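Local coordinates for RahU protein (Pseudomonas aeruginosa PAO1, PDB 6ZC2) that is an aegerolysin that interacts with the membrane lipid ceramide phosphorylethanolamine, at residues A[6-12]-A[57-63]; A[17-21]-A[77-81]; A[71-76]-A[87-92]; A[98-102]-A[119-125]. All coordinates share one frame. Where two conformers were deposited one is given. Residues are numbered along the deposited sequence.

Interaction 1 (A[6-12]-A[57-63]); sequences WIAVKVV and PQWIASC. With EDO (1,2-ethanediol), chain G; EDO (1,2-ethanediol), chain C.
Two adjacent antiparallel strands of one sheet of the aegerolysin beta-sandwich meet here, 6-12 with 58-63. Their axes approach to 4.5 Å at 165°, and both backbones are extended. The register pairs Trp6 with Cys63, Ala8 with Ala61 and Lys10 with Trp59 as non-hydrogen-bonded pairs (CA-CA 4.0-4.5 Å). Ile7-Ser62, Val9-Ile60 and Val11-Gln58 are the hydrogen-bonded pairs. Ile7 N donates to Ser62 O (2.9 Å), and Ser62 N returns to Ile7 O (2.9 Å). Val9 N-Ile60 O (2.8 Å) and Ile60 N-Val9 O (2.9 Å) repeat the exchange, and Val11 N-Gln58 O (2.8 Å) follows. On the face of Ala8 and Lys10, Trp59 (chi1 m) leans across the partner strand. Lys10, all-trans, lays CB over the six-membered ring of Trp59, 3.5 Å from the centroid and 7° off the normal, a CH-pi contact. Ala8 CB meets Trp59 CE3 at 3.6 Å. On the other face Val11 CG2 touches Ile60 CD1 (4.0 Å). That face, with Ile7 and Val9, packs on Phe88 and Trp90 of the opposing sheet, while strands 29-34 and 126-134 flank the pair within its own sheet.

Interaction 2 (A[17-21]-A[77-81]); sequences IGTVG and DCYDG
Val20 (chi1 t) sets its CG1 against CB of Cys78 (chi1 m) at 3.8 Å, the apolar side-chain contact of this pairing. The backbones around it are extended, with strand 19-21 running against strand 77-80 at 136° and the axes 4.6 Å apart at closest, well short of an ideal antiparallel angle. One beta bridge lies within these segments, the hydrogen-bonded pair Gly21-Tyr79 (CA-CA 4.9 Å): Gly21 N to Tyr79 O and Tyr79 N to Gly21 O are both 2.9 Å, with angles of 153° and 151°. CA-H...O contacts join Val20 CA to Tyr79 O (3.4 Å) and Cys78 CA to Gly21 O (3.5 Å).

Toward Ile17 the strands diverge and water fills the gap. One water lies 2.7 Å from both Ile17 O and Asp80 OD1; a second lies 2.7 Å from both Thr19 O and Asp80 OD1. Asp80 (chi1 t) keeps its OD2 for Tyr111. Gly18, at phi/psi 88/-60, stands at the corner of a classic gamma-turn whose Thr19 N-Ile17 O bond is weak (3.1 Å), and these angles call for glycine. Gly81, with phi 59°, begins the turn into strand 83-92. Cys78 also touches Leu132 of the facing sheet, whereas Tyr79 reaches Arg23 and Asn24. A splayed, water-bridged end to an antiparallel strand pair thus lies at one end of the aegerolysin beta-sandwich, where two inner strands of one sheet part.

Interaction 3 (A[71-76]-A[87-92]); sequences GTQGSF and TFSWDD. With EDO (1,2-ethanediol), chain D; EDO (1,2-ethanediol), chain F.
Thr87 opens the second strand, its CA 3.5 Å from Phe76 O and its OG1, also hydrogen-bonded to Asp77 OD1, accepting from an ethanediol O2 (2.8 Å). Phe88 follows in a hydrogen-bonded pair with Phe76: Phe88 N-Phe76 O and Phe76 N-Phe88 O are both 2.9 Å. Phe88 CB lies over the Phe76 ring (chi1 p), 4.0 Å from its centroid, while the two rings are near parallel but slid apart (centroids 5.5 Å apart, planes at 25°). Ser89 faces Ser75, CA-CA 4.2 Å. This is the antiparallel hairpin 72-80/83-92 of the beta-sandwich, its axes 4.7 Å apart at 172°; Phe76, Phe88 and Trp90 turn inward onto strand 6-13. Trp90 (chi1 p) spreads under Gly74, whose CA stands 4.0 Å from the six-ring centroid; a CB there would be tight against CZ2. Trp90 N-Gly74 O is 3.1 Å, and NE1 donates to Thr72 OG1 (2.9 Å, 173°), which is also hydrogen-bonded to Ser62 OG of the facing sheet. Asp91 takes an ethanediol hydroxyl on OD1. Asp92 N bonds Thr72 O (2.8 Å), and Thr72 N reaches Asp92 O (3.2 Å).

Interaction 4 (A[98-102]-A[119-125]); sequences ATNTW and NATGTDI. With TRS (2-amino-2-hydroxymethyl-propane-1,3-diol), chain B; EDO (1,2-ethanediol), chain J.
At one end of the aegerolysin beta-sandwich, the irregular loop 119-125 wraps round Asn100, just ahead of strand 101-106. Asn100 N donates to Ala120 O (2.9 Å, 152°). Its side chain (chi1 m) points into the loop, where ND2 spends both protons on backbone carbonyls: Asn119 O at 3.0 Å (175°) and Gly122 O at 2.8 Å (161°). Asn119 N-Ile125 O (2.8 Å) draws the loop's ends together, and Ile125 N is taken by Asp92 OD2. A Tris molecule, probably from the crystallisation liquor, completes the polar network and may mark a pocket. Its amine donates to Asn100 OD1 (2.8 Å) and Gly122 O (3.2 Å), its O2 accepts from Ala98 N (2.9 Å), and its O3 donates to Ala98 O (3.0 Å). Trp102 N is met by O1 of an ethanediol (3.0 Å), a molecule that also covers one face of the Trp102 ring. Over the opposite face, Ile125 CG2 sits 4.2 Å from the six-membered ring centroid, 23° off its normal.

From the N terminus, strand 6-13 waits until 57-63 for its partner, so interaction 1 closes a loop of 44 intervening residues. Interaction 2 crosses it: 17-21 lies within that loop, but its partner 77-81 lies beyond. Interaction 3, the short-range hairpin closure of 71-76 on 87-92, crosses interaction 2 and shares strand 72-80 with it, while following interaction 1 in series. Interaction 4, in series with all the others, closes the 16 residues between 98-102 and 119-125. Interaction 1 belongs to one sheet and interactions 2 and 3 to the other; Ser62-Thr72, Ile7-Trp90 and Val9-Phe88 join the two. Asp77-Thr87 connects interactions 2 and 3, Asp92-Ile125 and Asp91-Thr101 connect 3 to 4, and Ile125 packs on Ile7 of interaction 1.

Interaction 1 (A[6-12]-A[57-63])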
loop_
_atom_site.group_PDB
_atom_site.type_symbol
_atom_site.label_atom_id
_atom_site.label_comp_id
_atom_site.label_asym_id
_atom_site.label_seq_id
_atom_site.Cartn_x
_atom_site.Cartn_y
_atom_site.Cartn_z
ATOM N N TRP A 6 -11.082 -3.030 -3.741
ATOM C CA TRP A 6 -9.759 -3.574 -3.463
ATOM C C TRP A 6 -8.673 -2.667 -4.030
ATOM O O TRP A 6 -8.893 -1.914 -4.988
ATOM C CB TRP A 6 -9.600 -5.009 -3.999
ATOM C CG TRP A 6 -9.638 -5.125 -5.513
ATOM C CD1 TRP A 6 -10.758 -5.193 -6.301
ATOM C CD2 TRP A 6 -8.516 -5.191 -6.413
ATOM N NE1 TRP A 6 -10.406 -5.292 -7.624
ATOM C CE2 TRP A 6 -9.039 -5.286 -7.722
ATOM C CE3 TRP A 6 -7.127 -5.174 -6.240
ATOM C CZ2 TRP A 6 -8.222 -5.375 -8.850
ATOM C CZ3 TRP A 6 -6.315 -5.255 -7.367
ATOM C CH2 TRP A 6 -6.868 -5.361 -8.655
ATOM N N ILE A 7 -7.487 -2.771 -3.413
ATOM C CA ILE A 7 -6.250 -2.144 -3.866
ATOM C C ILE A 7 -5.145 -3.188 -3.750
ATOM O O ILE A 7 -5.167 -4.043 -2.862
ATOM C CB ILE A 7 -5.912 -0.884 -3.018
ATOM C CG1 ILE A 7 -4.696 -0.129 -3.588
ATOM C CG2 ILE A 7 -5.683 -1.262 -1.548
ATOM C CD1 ILE A 7 -4.374 1.169 -2.866
ATOM N N ALA A 8 -4.169 -3.122 -4.654
ATOM C CA ALA A 8 -2.960 -3.929 -4.535
ATOM C C ALA A 8 -1.782 -3.023 -4.859
ATOM O O ALA A 8 -1.721 -2.458 -5.955
ATOM C CB ALA A 8 -3.005 -5.151 -5.462
ATOM N N VAL A 9 -0.863 -2.874 -3.902
ATOM C CA VAL A 9 0.263 -1.951 -4.015
ATOM C C VAL A 9 1.529 -2.749 -4.300
ATOM O O VAL A 9 1.958 -3.563 -3.471
ATOM C CB VAL A 9 0.423 -1.105 -2.743
ATOM C CG1 VAL A 9 1.504 -0.059 -2.948
ATOM C CG2 VAL A 9 -0.913 -0.469 -2.345
ATOM N N LYS A 10 2.139 -2.508 -5.463
ATOM C CA LYS A 10 3.402 -3.144 -5.838
ATOM C C LYS A 10 4.537 -2.294 -5.272
ATOM O O LYS A 10 4.738 -1.155 -5.706
ATOM C CB LYS A 10 3.511 -3.249 -7.358
ATOM C CG LYS A 10 4.779 -3.940 -7.834
ATOM C CD LYS A 10 4.857 -3.994 -9.358
ATOM C CE LYS A 10 6.209 -4.518 -9.819
ATOM N NZ LYS A 10 6.192 -4.912 -11.263
ATOM N N VAL A 11 5.270 -2.832 -4.300
ATOM C CA VAL A 11 6.359 -2.111 -3.640
ATOM C C VAL A 11 7.650 -2.380 -4.410
ATOM O O VAL A 11 8.159 -3.508 -4.413
ATOM C CB VAL A 11 6.484 -2.516 -2.165
ATOM C CG1 VAL A 11 7.626 -1.764 -1.499
ATOM C CG2 VAL A 11 5.166 -2.266 -1.439
ATOM N N VAL A 12 8.166 -1.346 -5.075
ATOM C CA VAL A 12 9.367 -1.415 -5.908
ATOM C C VAL A 12 10.475 -0.653 -5.186
ATOM O O VAL A 12 10.404 0.572 -5.028
ATOM C CB VAL A 12 9.116 -0.838 -7.311
ATOM C CG1 VAL A 12 10.400 -0.853 -8.141
ATOM C CG2 VAL A 12 7.986 -1.601 -8.014
ATOM N N PRO A 57 10.118 -7.022 -6.378
ATOM C CA PRO A 57 8.929 -6.379 -5.801
ATOM C C PRO A 57 7.986 -7.372 -5.136
ATOM O O PRO A 57 7.858 -8.525 -5.559
ATOM C CB PRO A 57 8.258 -5.718 -7.011
ATOM C CG PRO A 57 9.386 -5.454 -7.947
ATOM C CD PRO A 57 10.351 -6.608 -7.774
ATOM N N GLN A 58 7.318 -6.897 -4.081
ATOM C CA GLN A 58 6.266 -7.632 -3.393
ATOM C C GLN A 58 5.012 -6.766 -3.350
ATOM O O GLN A 58 5.086 -5.539 -3.436
ATOM C CB GLN A 58 6.684 -8.023 -1.964
ATOM C CG GLN A 58 7.799 -9.053 -1.902
ATOM C CD GLN A 58 8.196 -9.384 -0.481
ATOM O OE1 GLN A 58 7.347 -9.720 0.349
ATOM N NE2 GLN A 58 9.483 -9.271 -0.181
ATOM N N TRP A 59 3.857 -7.412 -3.193
ATOM C CA TRP A 59 2.565 -6.736 -3.226
ATOM C C TRP A 59 1.888 -6.746 -1.857
ATOM O O TRP A 59 1.874 -7.768 -1.164
ATOM C CB TRP A 59 1.642 -7.413 -4.240
ATOM C CG TRP A 59 2.070 -7.266 -5.668
ATOM C CD1 TRP A 59 3.089 -7.931 -6.301
ATOM C CD2 TRP A 59 1.478 -6.409 -6.652
ATOM N NE1 TRP A 59 3.164 -7.539 -7.615
ATOM C CE2 TRP A 59 2.184 -6.610 -7.858
ATOM C CE3 TRP A 59 0.418 -5.490 -6.630
ATOM C CZ2 TRP A 59 1.852 -5.940 -9.040
ATOM C CZ3 TRP A 59 0.097 -4.818 -7.800
ATOM C CH2 TRP A 59 0.811 -5.049 -8.992
ATOM N N ILE A 60 1.309 -5.603 -1.487
ATOM C CA ILE A 60 0.454 -5.471 -0.308
ATOM C C ILE A 60 -0.956 -5.201 -0.813
ATOM O O ILE A 60 -1.202 -4.173 -1.457
ATOM C CB ILE A 60 0.942 -4.339 0.607
ATOM C CG1 ILE A 60 2.358 -4.647 1.101
ATOM C CG2 ILE A 60 -0.009 -4.146 1.775
ATOM C CD1 ILE A 60 3.040 -3.483 1.760
ATOM N N ALA A 61 -1.882 -6.118 -0.533
ATOM C CA ALA A 61 -3.225 -6.053 -1.094
ATOM C C ALA A 61 -4.264 -6.027 0.018
ATOM O O ALA A 61 -4.110 -6.695 1.051
ATOM C CB ALA A 61 -3.496 -7.236 -2.037
ATOM N N SER A 62 -5.329 -5.254 -0.201
ATOM C CA SER A 62 -6.400 -5.125 0.774
ATOM C C SER A 62 -7.735 -5.006 0.048
ATOM O O SER A 62 -7.813 -4.396 -1.023
ATOM C CB SER A 62 -6.175 -3.891 1.662
ATOM O OG SER A 62 -7.195 -3.731 2.635
ATOM N N CYS A 63 -8.778 -5.602 0.626
ATOM C CA CYS A 63 -10.114 -5.525 0.051
ATOM C C CYS A 63 -11.134 -5.367 1.170
ATOM O O CYS A 63 -10.832 -5.565 2.351
ATOM C CB CYS A 63 -10.441 -6.743 -0.828
ATOM S SG CYS A 63 -10.506 -8.329 0.054
HETATM C C1 EDO G . 3.979 -11.441 -5.078
HETATM O O1 EDO G . 2.580 -11.152 -4.958
HETATM C C2 EDO G . 4.599 -11.517 -3.689
HETATM O O2 EDO G . 4.370 -10.282 -2.998
HETATM C C1 EDO C . 0.953 -9.349 2.037
HETATM O O1 EDO C . 0.648 -10.633 1.474
HETATM C C2 EDO C . -0.346 -8.588 2.242
HETATM O O2 EDO C . -0.965 -8.326 0.982
#

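Interaction 2 (A[17-21]-A[77-81])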
loop_
_atom_site.group_PDB
_atom_site.type_symbol
_atom_site.label_atom_id
_atom_site.label_comp_id
_atom_site.label_asym_id
_atom_site.label_seq_id
_atom_site.Cartn_x
_atom_site.Cartn_y
_atom_site.Cartn_z
ATOM N N ILE A 17 18.298 2.081 -2.062
ATOM C CA ILE A 17 17.916 1.726 -0.698
ATOM C C ILE A 17 18.280 0.286 -0.345
ATOM O O ILE A 17 18.729 0.008 0.777
ATOM C CB ILE A 17 16.417 1.984 -0.428
ATOM C CG1 ILE A 17 16.044 3.434 -0.740
ATOM C CG2 ILE A 17 16.081 1.652 1.021
ATOM C CD1 ILE A 17 14.575 3.717 -0.593
ATOM N N GLY A 18 18.064 -0.652 -1.266
ATOM C CA GLY A 18 18.409 -2.047 -1.028
ATOM C C GLY A 18 17.333 -2.898 -0.365
ATOM O O GLY A 18 16.898 -3.912 -0.932
ATOM N N THR A 19 16.909 -2.511 0.842
ATOM C CA THR A 19 15.857 -3.199 1.584
ATOM C C THR A 19 14.934 -2.158 2.205
ATOM O O THR A 19 15.408 -1.180 2.794
ATOM C CB THR A 19 16.458 -4.037 2.731
ATOM O OG1 THR A 19 17.413 -4.973 2.212
ATOM C CG2 THR A 19 15.368 -4.795 3.497
ATOM N N VAL A 20 13.621 -2.376 2.093
ATOM C CA VAL A 20 12.618 -1.553 2.765
ATOM C C VAL A 20 11.830 -2.425 3.738
ATOM O O VAL A 20 11.307 -3.480 3.354
ATOM C CB VAL A 20 11.681 -0.853 1.763
ATOM C CG1 VAL A 20 10.479 -0.231 2.482
ATOM C CG2 VAL A 20 12.460 0.203 0.987
ATOM N N GLY A 21 11.744 -1.984 4.994
ATOM C CA GLY A 21 10.858 -2.616 5.958
ATOM C C GLY A 21 9.466 -2.019 5.887
ATOM O O GLY A 21 9.301 -0.797 5.944
ATOM N N ASP A 77 3.675 1.995 6.760
ATOM C CA ASP A 77 4.890 2.800 6.726
ATOM C C ASP A 77 6.011 2.041 6.017
ATOM O O ASP A 77 6.059 0.804 6.023
ATOM C CB ASP A 77 5.358 3.184 8.138
ATOM C CG ASP A 77 4.436 4.167 8.831
ATOM O OD1 ASP A 77 3.517 4.707 8.177
ATOM O OD2 ASP A 77 4.628 4.376 10.051
ATOM N N CYS A 78 6.925 2.807 5.415
ATOM C CA CYS A 78 8.136 2.284 4.794
ATOM C C CYS A 78 9.345 2.805 5.560
ATOM O O CYS A 78 9.442 4.014 5.818
ATOM C CB CYS A 78 8.223 2.739 3.329
ATOM S SG CYS A 78 6.892 2.105 2.283
ATOM N N TYR A 79 10.265 1.894 5.911
ATOM C CA TYR A 79 11.473 2.216 6.665
ATOM C C TYR A 79 12.734 1.756 5.932
ATOM O O TYR A 79 12.759 0.685 5.315
ATOM C CB TYR A 79 11.437 1.562 8.070
ATOM C CG TYR A 79 10.721 2.406 9.100
ATOM C CD1 TYR A 79 9.334 2.412 9.204
ATOM C CD2 TYR A 79 11.438 3.238 9.945
ATOM C CE1 TYR A 79 8.685 3.214 10.132
ATOM C CE2 TYR A 79 10.805 4.051 10.873
ATOM C CZ TYR A 79 9.431 4.032 10.966
ATOM O OH TYR A 79 8.809 4.841 11.886
ATOM N N ASP A 80 13.790 2.571 6.022
ATOM C CA ASP A 80 15.144 2.226 5.579
ATOM C C ASP A 80 15.939 1.977 6.860
ATOM O O ASP A 80 16.424 2.921 7.492
ATOM C CB ASP A 80 15.723 3.397 4.790
ATOM C CG ASP A 80 17.198 3.223 4.454
ATOM O OD1 ASP A 80 17.728 2.094 4.551
ATOM O OD2 ASP A 80 17.837 4.233 4.079
ATOM N N GLY A 81 16.045 0.717 7.271
ATOM C CA GLY A 81 16.596 0.461 8.597
ATOM C C GLY A 81 15.763 1.160 9.662
ATOM O O GLY A 81 14.531 1.055 9.677
HETATM O O HOH W 1 19.713 1.598 2.775
HETATM O O HOH W 2 17.569 -0.606 4.304
#

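Interaction 3 (A[71-76]-A[87-92])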
loop_
_atom_site.group_PDB
_atom_site.type_symbol
_atom_site.label_atom_id
_atom_site.label_comp_id
_atom_site.label_asym_id
_atom_site.label_seq_id
_atom_site.Cartn_x
_atom_site.Cartn_y
_atom_site.Cartn_z
ATOM N N GLY A 71 -15.799 -0.724 2.210
ATOM C CA GLY A 71 -14.655 -0.985 1.348
ATOM C C GLY A 71 -13.382 -1.234 2.131
ATOM O O GLY A 71 -13.382 -1.926 3.157
ATOM N N THR A 72 -12.276 -0.676 1.636
ATOM C CA THR A 72 -10.988 -0.804 2.297
ATOM C C THR A 72 -10.362 0.572 2.483
ATOM O O THR A 72 -10.400 1.412 1.576
ATOM C CB THR A 72 -10.018 -1.752 1.548
ATOM O OG1 THR A 72 -8.727 -1.636 2.148
ATOM C CG2 THR A 72 -9.908 -1.419 0.053
ATOM N N GLN A 73 -9.787 0.793 3.666
ATOM C CA GLN A 73 -9.111 2.040 4.007
ATOM C C GLN A 73 -8.040 1.720 5.039
ATOM O O GLN A 73 -8.337 1.072 6.048
ATOM C CB GLN A 73 -10.108 3.050 4.586
ATOM C CG GLN A 73 -9.472 4.373 4.968
ATOM C CD GLN A 73 -10.478 5.365 5.503
ATOM O OE1 GLN A 73 -11.502 4.979 6.065
ATOM N NE2 GLN A 73 -10.202 6.651 5.318
ATOM N N GLY A 74 -6.811 2.166 4.791
ATOM C CA GLY A 74 -5.729 1.843 5.706
ATOM C C GLY A 74 -4.429 2.497 5.290
ATOM O O GLY A 74 -4.407 3.403 4.452
ATOM N N SER A 75 -3.337 2.026 5.896
ATOM C CA SER A 75 -2.016 2.586 5.627
ATOM C C SER A 75 -0.926 1.600 6.024
ATOM O O SER A 75 -1.167 0.638 6.760
ATOM C CB SER A 75 -1.801 3.898 6.383
ATOM O OG SER A 75 -1.756 3.672 7.776
ATOM N N PHE A 76 0.288 1.867 5.534
ATOM C CA PHE A 76 1.496 1.214 6.027
ATOM C C PHE A 76 2.667 2.187 5.910
ATOM O O PHE A 76 2.658 3.095 5.070
ATOM C CB PHE A 76 1.809 -0.132 5.335
ATOM C CG PHE A 76 2.024 -0.033 3.842
ATOM C CD1 PHE A 76 3.276 0.276 3.310
ATOM C CD2 PHE A 76 0.969 -0.272 2.967
ATOM C CE1 PHE A 76 3.461 0.364 1.929
ATOM C CE2 PHE A 76 1.148 -0.183 1.595
ATOM C CZ PHE A 76 2.394 0.131 1.074
ATOM N N THR A 87 4.796 7.178 4.482
ATOM C CA THR A 87 3.563 6.434 4.737
ATOM C C THR A 87 2.726 6.361 3.467
ATOM O O THR A 87 2.480 7.392 2.829
ATOM C CB THR A 87 2.734 7.120 5.835
ATOM O OG1 THR A 87 3.500 7.182 7.042
ATOM C CG2 THR A 87 1.414 6.379 6.082
ATOM N N PHE A 88 2.277 5.154 3.110
ATOM C CA PHE A 88 1.314 4.960 2.030
ATOM C C PHE A 88 -0.079 4.756 2.628
ATOM O O PHE A 88 -0.246 3.919 3.520
ATOM C CB PHE A 88 1.681 3.752 1.160
ATOM C CG PHE A 88 0.811 3.625 -0.058
ATOM C CD1 PHE A 88 1.123 4.298 -1.228
ATOM C CD2 PHE A 88 -0.363 2.886 -0.018
ATOM C CE1 PHE A 88 0.302 4.216 -2.340
ATOM C CE2 PHE A 88 -1.192 2.812 -1.124
ATOM C CZ PHE A 88 -0.861 3.479 -2.283
ATOM N N SER A 89 -1.074 5.500 2.130
ATOM C CA SER A 89 -2.442 5.443 2.635
ATOM C C SER A 89 -3.415 5.367 1.466
ATOM O O SER A 89 -3.118 5.837 0.369
ATOM C CB SER A 89 -2.789 6.692 3.466
ATOM O OG SER A 89 -2.003 6.777 4.639
ATOM N N TRP A 90 -4.604 4.803 1.716
ATOM C CA TRP A 90 -5.622 4.690 0.670
ATOM C C TRP A 90 -7.019 4.670 1.282
ATOM O O TRP A 90 -7.207 4.348 2.463
ATOM C CB TRP A 90 -5.439 3.423 -0.196
ATOM C CG TRP A 90 -5.701 2.163 0.590
ATOM C CD1 TRP A 90 -6.894 1.494 0.713
ATOM C CD2 TRP A 90 -4.762 1.461 1.418
ATOM N NE1 TRP A 90 -6.745 0.418 1.557
ATOM C CE2 TRP A 90 -5.450 0.378 2.004
ATOM C CE3 TRP A 90 -3.405 1.645 1.718
ATOM C CZ2 TRP A 90 -4.827 -0.522 2.865
ATOM C CZ3 TRP A 90 -2.792 0.755 2.577
ATOM C CH2 TRP A 90 -3.503 -0.311 3.144
ATOM N N ASP A 91 -8.007 4.979 0.437
ATOM C CA ASP A 91 -9.418 4.924 0.810
ATOM C C ASP A 91 -10.225 4.551 -0.426
ATOM O O ASP A 91 -10.218 5.293 -1.415
ATOM C CB ASP A 91 -9.879 6.273 1.366
ATOM C CG ASP A 91 -11.347 6.277 1.726
ATOM O OD1 ASP A 91 -11.845 5.237 2.209
ATOM O OD2 ASP A 91 -12.003 7.323 1.532
ATOM N N ASP A 92 -10.911 3.406 -0.365
ATOM C CA ASP A 92 -11.717 2.864 -1.463
ATOM C C ASP A 92 -13.101 2.588 -0.888
ATOM O O ASP A 92 -13.373 1.476 -0.411
ATOM C CB ASP A 92 -11.067 1.582 -1.994
ATOM C CG ASP A 92 -11.786 0.984 -3.198
ATOM O OD1 ASP A 92 -12.874 1.476 -3.579
ATOM O OD2 ASP A 92 -11.246 0.003 -3.759
HETATM C C1 EDO D . -15.058 2.221 3.986
HETATM O O1 EDO D . -15.969 1.891 2.938
HETATM C C2 EDO D . -13.862 2.946 3.380
HETATM O O2 EDO D . -14.232 4.272 2.979
HETATM C C1 EDO F . 5.371 10.621 6.566
HETATM O O1 EDO F . 6.199 10.690 7.736
HETATM C C2 EDO F . 3.914 10.822 6.965
HETATM O O2 EDO F . 3.562 9.872 7.978
HETATM O O HOH W 3 -7.582 7.478 3.876
#

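Interaction 4 (A[98-102]-A[119-125])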
loop_
_atom_site.group_PDB
_atom_site.type_symbol
_atom_site.label_atom_id
_atom_site.label_comp_id
_atom_site.label_asym_id
_atom_site.label_seq_id
_atom_site.Cartn_x
_atom_site.Cartn_y
_atom_site.Cartn_z
ATOM N N ALA A 98 -18.551 8.728 -4.635
ATOM C CA ALA A 98 -17.347 9.202 -3.975
ATOM C C ALA A 98 -16.129 8.892 -4.835
ATOM O O ALA A 98 -16.186 8.090 -5.771
ATOM C CB ALA A 98 -17.182 8.568 -2.586
ATOM N N THR A 99 -15.023 9.547 -4.507
ATOM C CA THR A 99 -13.762 9.381 -5.215
ATOM C C THR A 99 -12.807 8.552 -4.364
ATOM O O THR A 99 -12.705 8.760 -3.151
ATOM C CB THR A 99 -13.134 10.752 -5.499
ATOM O OG1 THR A 99 -14.026 11.533 -6.303
ATOM C CG2 THR A 99 -11.806 10.602 -6.228
ATOM N N ASN A 100 -12.120 7.606 -5.000
ATOM C CA ASN A 100 -11.082 6.853 -4.313
ATOM C C ASN A 100 -9.822 7.703 -4.229
ATOM O O ASN A 100 -9.524 8.488 -5.133
ATOM C CB ASN A 100 -10.739 5.578 -5.084
ATOM C CG ASN A 100 -11.954 4.724 -5.384
ATOM O OD1 ASN A 100 -12.874 4.621 -4.572
ATOM N ND2 ASN A 100 -11.964 4.107 -6.563
ATOM N N THR A 101 -9.075 7.545 -3.134
ATOM C CA THR A 101 -7.847 8.302 -2.940
ATOM C C THR A 101 -6.727 7.387 -2.463
ATOM O O THR A 101 -6.970 6.349 -1.841
ATOM C CB THR A 101 -8.021 9.465 -1.941
ATOM O OG1 THR A 101 -8.474 8.957 -0.682
ATOM C CG2 THR A 101 -9.011 10.496 -2.470
ATOM N N TRP A 102 -5.493 7.786 -2.773
ATOM C CA TRP A 102 -4.307 7.103 -2.267
ATOM C C TRP A 102 -3.125 8.054 -2.380
ATOM O O TRP A 102 -3.131 8.980 -3.197
ATOM C CB TRP A 102 -4.029 5.786 -3.009
ATOM C CG TRP A 102 -3.794 5.970 -4.473
ATOM C CD1 TRP A 102 -2.590 6.116 -5.098
ATOM C CD2 TRP A 102 -4.793 6.052 -5.499
ATOM N NE1 TRP A 102 -2.776 6.284 -6.449
ATOM C CE2 TRP A 102 -4.120 6.252 -6.721
ATOM C CE3 TRP A 102 -6.189 5.977 -5.502
ATOM C CZ2 TRP A 102 -4.798 6.375 -7.937
ATOM C CZ3 TRP A 102 -6.861 6.103 -6.709
ATOM C CH2 TRP A 102 -6.164 6.294 -7.908
ATOM N N ASN A 119 -7.391 3.522 -10.020
ATOM C CA ASN A 119 -8.660 4.036 -10.537
ATOM C C ASN A 119 -9.253 5.014 -9.526
ATOM O O ASN A 119 -9.656 4.610 -8.430
ATOM C CB ASN A 119 -9.650 2.895 -10.760
ATOM C CG ASN A 119 -9.166 1.873 -11.767
ATOM O OD1 ASN A 119 -8.637 2.220 -12.820
ATOM N ND2 ASN A 119 -9.353 0.596 -11.446
ATOM N N ALA A 120 -9.350 6.290 -9.911
ATOM C CA ALA A 120 -9.918 7.295 -9.019
ATOM C C ALA A 120 -11.434 7.183 -8.887
ATOM O O ALA A 120 -11.988 7.631 -7.878
ATOM C CB ALA A 120 -9.547 8.700 -9.495
ATOM N N THR A 121 -12.122 6.615 -9.875
ATOM C CA THR A 121 -13.571 6.502 -9.799
ATOM C C THR A 121 -14.094 5.083 -9.965
ATOM O O THR A 121 -15.314 4.896 -10.018
ATOM C CB THR A 121 -14.252 7.430 -10.817
ATOM O OG1 THR A 121 -13.845 7.066 -12.142
ATOM C CG2 THR A 121 -13.876 8.877 -10.550
ATOM N N GLY A 122 -13.221 4.084 -10.045
ATOM C CA GLY A 122 -13.693 2.723 -10.169
ATOM C C GLY A 122 -14.293 2.206 -8.878
ATOM O O GLY A 122 -14.122 2.778 -7.801
ATOM N N THR A 123 -15.038 1.106 -8.994
ATOM C CA THR A 123 -15.420 0.362 -7.799
ATOM C C THR A 123 -14.184 0.050 -6.957
ATOM O O THR A 123 -14.184 0.235 -5.731
ATOM C CB THR A 123 -16.139 -0.922 -8.209
ATOM O OG1 THR A 123 -17.327 -0.592 -8.945
ATOM C CG2 THR A 123 -16.518 -1.729 -6.985
ATOM N N ASP A 124 -13.110 -0.380 -7.611
ATOM C CA ASP A 124 -11.836 -0.679 -6.981
ATOM C C ASP A 124 -10.789 0.347 -7.399
ATOM O O ASP A 124 -10.838 0.893 -8.508
ATOM C CB ASP A 124 -11.346 -2.055 -7.442
ATOM C CG ASP A 124 -11.210 -2.147 -8.952
ATOM O OD1 ASP A 124 -12.254 -2.202 -9.636
ATOM O OD2 ASP A 124 -10.066 -2.145 -9.459
ATOM N N ILE A 125 -9.827 0.596 -6.504
ATOM C CA ILE A 125 -8.612 1.303 -6.895
ATOM C C ILE A 125 -7.790 0.446 -7.846
ATOM O O ILE A 125 -7.250 0.940 -8.844
ATOM C CB ILE A 125 -7.796 1.720 -5.654
ATOM C CG1 ILE A 125 -8.524 2.813 -4.864
ATOM C CG2 ILE A 125 -6.404 2.183 -6.070
ATOM C CD1 ILE A 125 -7.921 3.093 -3.492
HETATM C C TRS B . -16.496 4.122 -5.217
HETATM C C1 TRS B . -17.713 3.207 -5.132
HETATM C C2 TRS B . -16.613 5.265 -4.215
HETATM C C3 TRS B . -16.371 4.679 -6.630
HETATM N N TRS B . -15.299 3.333 -4.894
HETATM O O1 TRS B . -17.537 2.103 -5.992
HETATM O O2 TRS B . -17.826 5.960 -4.429
HETATM O O3 TRS B . -15.207 5.469 -6.734
HETATM C C1 EDO J . -5.190 9.992 -5.876
HETATM O O1 EDO J . -5.739 10.224 -4.577
HETATM C C2 EDO J . -6.325 9.714 -6.854
HETATM O O2 EDO J . -7.513 10.392 -6.423
#